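Local coordinates for probable DNA endonuclease SmrA (Escherichia coli, PDB 3QD7), which binds DNA and has DNA endonuclease activity, the present fragment of this stand-alone small MutS-related protein including its Smr domain, at residues F65-Q70 with R77-I82; T115-H120 with A125-L130. All coordinates share one frame; numbering follows the deposited sequence.

Interaction 1: F65-Q70 with R77-I82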
# COMPACT_ATOMS: atom_id res chain seq x y z
N PHE A 65 4.05 6.76 4.73
CA PHE A 65 3.82 8.17 4.51
C PHE A 65 4.99 8.77 3.75
O PHE A 65 4.80 9.38 2.70
CB PHE A 65 3.62 8.88 5.84
CG PHE A 65 3.40 10.35 5.70
CD1 PHE A 65 4.38 11.25 6.12
CD2 PHE A 65 2.20 10.83 5.19
CE1 PHE A 65 4.17 12.62 6.02
CE2 PHE A 65 1.99 12.22 5.09
CZ PHE A 65 2.98 13.10 5.50
N SER A 66 6.19 8.56 4.26
CA SER A 66 7.39 9.08 3.63
C SER A 66 7.61 8.51 2.22
O SER A 66 7.99 9.23 1.29
CB SER A 66 8.59 8.78 4.55
OG SER A 66 9.75 9.38 4.03
N PHE A 67 7.38 7.20 2.06
CA PHE A 67 7.57 6.53 0.77
C PHE A 67 6.58 7.05 -0.27
O PHE A 67 6.95 7.35 -1.41
CB PHE A 67 7.42 5.00 0.94
CG PHE A 67 7.46 4.23 -0.35
CD1 PHE A 67 8.68 4.02 -1.03
CD2 PHE A 67 6.28 3.68 -0.89
CE1 PHE A 67 8.72 3.27 -2.23
CE2 PHE A 67 6.32 2.93 -2.08
CZ PHE A 67 7.54 2.73 -2.75
N ILE A 68 5.31 7.14 0.10
CA ILE A 68 4.34 7.65 -0.87
C ILE A 68 4.61 9.12 -1.26
O ILE A 68 4.55 9.47 -2.46
CB ILE A 68 2.88 7.46 -0.36
CG1 ILE A 68 2.59 5.97 -0.16
CG2 ILE A 68 1.87 8.11 -1.39
CD1 ILE A 68 2.56 5.16 -1.45
N GLN A 69 4.93 9.96 -0.29
CA GLN A 69 5.40 11.33 -0.59
C GLN A 69 6.59 11.34 -1.57
O GLN A 69 6.59 12.14 -2.51
CB GLN A 69 5.80 12.09 0.68
CG GLN A 69 4.67 12.30 1.72
CD GLN A 69 3.48 13.13 1.22
OE1 GLN A 69 2.37 13.05 1.76
NE2 GLN A 69 3.71 13.94 0.20
N GLN A 70 7.57 10.47 -1.35
CA GLN A 70 8.76 10.38 -2.21
C GLN A 70 8.36 9.94 -3.61
O GLN A 70 8.80 10.52 -4.59
CB GLN A 70 9.82 9.41 -1.62
CG GLN A 70 10.81 8.80 -2.67
CD GLN A 70 11.05 7.25 -2.57
OE1 GLN A 70 10.88 6.51 -3.56
NE2 GLN A 70 11.47 6.78 -1.37
N ARG A 77 4.09 6.18 -11.00
CA ARG A 77 2.69 5.95 -11.31
C ARG A 77 2.17 4.68 -10.64
O ARG A 77 0.97 4.50 -10.50
CB ARG A 77 2.49 5.90 -12.82
CG ARG A 77 2.78 7.24 -13.48
CD ARG A 77 2.74 7.13 -14.97
NE ARG A 77 1.37 7.00 -15.45
CZ ARG A 77 1.04 6.47 -16.62
NH1 ARG A 77 -0.23 6.43 -16.98
NH2 ARG A 77 1.98 6.00 -17.43
N ASN A 78 3.08 3.83 -10.21
CA ASN A 78 2.73 2.66 -9.43
C ASN A 78 3.85 2.22 -8.53
O ASN A 78 5.02 2.37 -8.86
CB ASN A 78 2.23 1.51 -10.29
CG ASN A 78 2.98 1.40 -11.59
OD1 ASN A 78 2.51 1.87 -12.63
ND2 ASN A 78 4.16 0.78 -11.53
N VAL A 79 3.47 1.71 -7.36
CA VAL A 79 4.44 1.26 -6.39
C VAL A 79 3.98 -0.05 -5.80
O VAL A 79 2.79 -0.41 -5.91
CB VAL A 79 4.72 2.31 -5.29
CG1 VAL A 79 5.32 3.53 -5.92
CG2 VAL A 79 3.42 2.69 -4.52
N LEU A 80 4.93 -0.77 -5.23
CA LEU A 80 4.71 -2.03 -4.58
C LEU A 80 4.93 -1.89 -3.08
O LEU A 80 5.98 -1.42 -2.64
CB LEU A 80 5.70 -3.08 -5.12
CG LEU A 80 5.64 -4.49 -4.52
CD1 LEU A 80 4.30 -5.14 -4.88
CD2 LEU A 80 6.77 -5.31 -5.10
N ILE A 81 3.96 -2.33 -2.28
CA ILE A 81 4.20 -2.37 -0.85
C ILE A 81 4.21 -3.81 -0.33
O ILE A 81 3.25 -4.54 -0.52
CB ILE A 81 3.19 -1.51 -0.05
CG1 ILE A 81 3.14 -0.06 -0.59
CG2 ILE A 81 3.54 -1.54 1.45
CD1 ILE A 81 2.05 0.75 0.08
N ILE A 82 5.28 -4.16 0.38
CA ILE A 82 5.50 -5.50 0.90
C ILE A 82 5.23 -5.55 2.39
O ILE A 82 6.02 -5.04 3.21
CB ILE A 82 6.96 -5.98 0.64
CG1 ILE A 82 7.37 -5.65 -0.81
CG2 ILE A 82 7.11 -7.49 0.96
CD1 ILE A 82 8.88 -5.58 -1.08
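I68 on helix 65-70 faces V79 on strand 78-82, their CA atoms 8.4 Å apart. The two axes run nearly antiparallel, at 162°, and come within 10.4 Å. Apolar side chains bridge the gap. F67 points toward the strand and V79 toward the helix. They approach from opposite directions, and the valine lies oblique to the ring. With CG of F67 anti to the backbone N (chi1 174°), the ring extends from the helix to the strand. Its far end does the touching: CE2 lies 3.6 Å from CB of V79, and CZ lies 4.0 Å from CG1 of V79. The other methyl of V79, CG2, touches both the F67 ring, at CE2, and I68, whose CD1 is 4.0 Å away. With an alanine in place of F67, V79 would probably lose its aromatic partner and a gap would be likely to open beside it, with only the I68 contact remaining from 65-70. All of these side chains are buried. F67 also rests on L50 of strand 49-51, and V79 on V128 and L130 of strand 125-130. The contact belongs to the beta-alpha-beta unit of strand 49-51, helix 57-73 and strand 78-82, with the helix packed on one face of the sheet.

Interaction 2: T115-H120 with A125-L130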
# COMPACT_ATOMS: atom_id res chain seq x y z
N THR A 115 -4.02 -6.92 -4.50
CA THR A 115 -3.01 -7.90 -4.11
C THR A 115 -2.06 -8.12 -5.31
O THR A 115 -2.50 -8.11 -6.45
CB THR A 115 -3.70 -9.19 -3.57
OG1 THR A 115 -4.51 -8.86 -2.44
CG2 THR A 115 -2.70 -10.20 -3.12
N ALA A 116 -0.76 -8.24 -5.05
CA ALA A 116 0.25 -8.47 -6.09
C ALA A 116 0.17 -9.87 -6.70
O ALA A 116 -0.36 -10.78 -6.09
CB ALA A 116 1.63 -8.25 -5.52
N LEU A 117 0.70 -10.03 -7.91
CA LEU A 117 0.95 -11.35 -8.49
C LEU A 117 2.07 -12.03 -7.69
O LEU A 117 2.86 -11.34 -7.04
CB LEU A 117 1.34 -11.18 -9.96
CG LEU A 117 0.23 -11.14 -11.03
CD1 LEU A 117 -1.09 -10.62 -10.52
CD2 LEU A 117 0.67 -10.30 -12.21
N PRO A 118 2.16 -13.38 -7.75
CA PRO A 118 3.17 -14.10 -6.97
C PRO A 118 4.61 -13.68 -7.26
O PRO A 118 5.44 -13.67 -6.35
CB PRO A 118 2.95 -15.56 -7.38
CG PRO A 118 1.44 -15.59 -7.83
CD PRO A 118 1.33 -14.31 -8.56
N HIS A 119 4.91 -13.28 -8.48
CA HIS A 119 6.29 -12.91 -8.79
C HIS A 119 6.67 -11.56 -8.17
O HIS A 119 7.82 -11.15 -8.24
CB HIS A 119 6.57 -12.95 -10.30
CG HIS A 119 5.96 -11.83 -11.08
ND1 HIS A 119 4.60 -11.72 -11.29
CD2 HIS A 119 6.53 -10.79 -11.73
CE1 HIS A 119 4.36 -10.65 -12.02
NE2 HIS A 119 5.51 -10.07 -12.30
N HIS A 120 5.69 -10.88 -7.56
CA HIS A 120 5.96 -9.64 -6.83
C HIS A 120 5.59 -9.81 -5.35
O HIS A 120 5.34 -8.83 -4.66
CB HIS A 120 5.26 -8.43 -7.46
CG HIS A 120 6.00 -7.85 -8.63
ND1 HIS A 120 5.41 -7.69 -9.87
CD2 HIS A 120 7.27 -7.41 -8.75
CE1 HIS A 120 6.30 -7.19 -10.71
NE2 HIS A 120 7.43 -7.00 -10.06
N ALA A 125 2.06 -8.81 -0.63
CA ALA A 125 2.36 -7.46 -1.15
C ALA A 125 1.21 -6.89 -1.89
O ALA A 125 0.33 -7.65 -2.34
CB ALA A 125 3.60 -7.52 -2.08
N CYS A 126 1.17 -5.58 -2.07
CA CYS A 126 0.16 -5.03 -2.96
C CYS A 126 0.71 -3.96 -3.91
O CYS A 126 1.65 -3.21 -3.58
CB CYS A 126 -1.07 -4.53 -2.19
SG CYS A 126 -0.75 -3.09 -1.21
N TYR A 127 0.12 -3.95 -5.10
CA TYR A 127 0.34 -2.96 -6.15
C TYR A 127 -0.48 -1.77 -5.79
O TYR A 127 -1.62 -1.93 -5.35
CB TYR A 127 -0.23 -3.46 -7.48
CG TYR A 127 0.48 -4.64 -8.06
CD1 TYR A 127 1.85 -4.80 -7.86
CD2 TYR A 127 -0.19 -5.58 -8.84
CE1 TYR A 127 2.53 -5.85 -8.40
CE2 TYR A 127 0.49 -6.66 -9.39
CZ TYR A 127 1.86 -6.77 -9.16
OH TYR A 127 2.59 -7.80 -9.67
N VAL A 128 0.04 -0.58 -6.04
CA VAL A 128 -0.69 0.63 -5.78
C VAL A 128 -0.62 1.53 -7.03
O VAL A 128 0.48 1.76 -7.58
CB VAL A 128 -0.11 1.39 -4.53
CG1 VAL A 128 -0.94 2.63 -4.17
CG2 VAL A 128 0.05 0.45 -3.33
N ALA A 129 -1.77 2.03 -7.48
CA ALA A 129 -1.80 2.98 -8.59
C ALA A 129 -1.77 4.41 -8.04
O ALA A 129 -2.57 4.76 -7.17
CB ALA A 129 -3.02 2.77 -9.49
N LEU A 130 -0.86 5.21 -8.57
CA LEU A 130 -0.66 6.58 -8.12
C LEU A 130 -1.00 7.55 -9.27
O LEU A 130 -0.59 7.33 -10.41
CB LEU A 130 0.80 6.77 -7.68
CG LEU A 130 1.27 6.63 -6.22
CD1 LEU A 130 0.46 5.76 -5.33
CD2 LEU A 130 2.68 6.19 -6.16
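Y127 makes the most contacts from strand 125-130, reaching A116, L117 and H120 in the loop at 115-120. The backbones pair at its root: T115 and C126 form an antiparallel non-hydrogen-bonded pair, and A116 N donates to A125 O over 3.0 Å. From CB of Y127, CG stands beside the backbone N and anti to the carbonyl carbon (chi1 -68°), which sends the ring toward the loop. CD2 comes to 4.0 Å from CA of A116, and CE2 is slightly nearer. That CA sits over one face of the ring, 3.9 Å from the centroid, in a CH-pi contact. CE1 meets CB of A116 at 3.9 Å, and CZ lies 3.7 Å from L117 N. At the tip, OH and ND1 of H120 are 2.8 Å apart in a hydrogen bond that either could donate. The hydroxyl lies at the edge of the imidazole, near its plane, and the two ring planes stand at 76°. OH also takes a weak bond from L117 N, at 3.4 Å. The H120 bond, with this weak one, holds the tip toward the loop. Y44 stacks on the Y127 ring and meets H120 edge-to-face. A125 CB packs against H120 O at 3.4 Å. The whole is a beta hairpin of strands 110-115 and 125-130 in the Smr domain, its connection folded back onto a strand tyrosine.

Overall arrangement
Interactions 1 and 2 lie in series along the chain, with centres about 12 Å apart. They meet in the sheet, where strands 78-82 and 125-130 are antiparallel neighbours. The backbone joins them through two probable hydrogen bonds: R77 O to L130 N and V79 O to V128 N, each 2.8 Å. Packing adds I81 O against A125 CB, at 3.4 Å. V79 and L80 point to opposite sides of the sheet. V79 turns toward the helix of interaction 1, while L80 points away from it and meets A125 and Y127 of interaction 2. All four segments belong to the Smr domain.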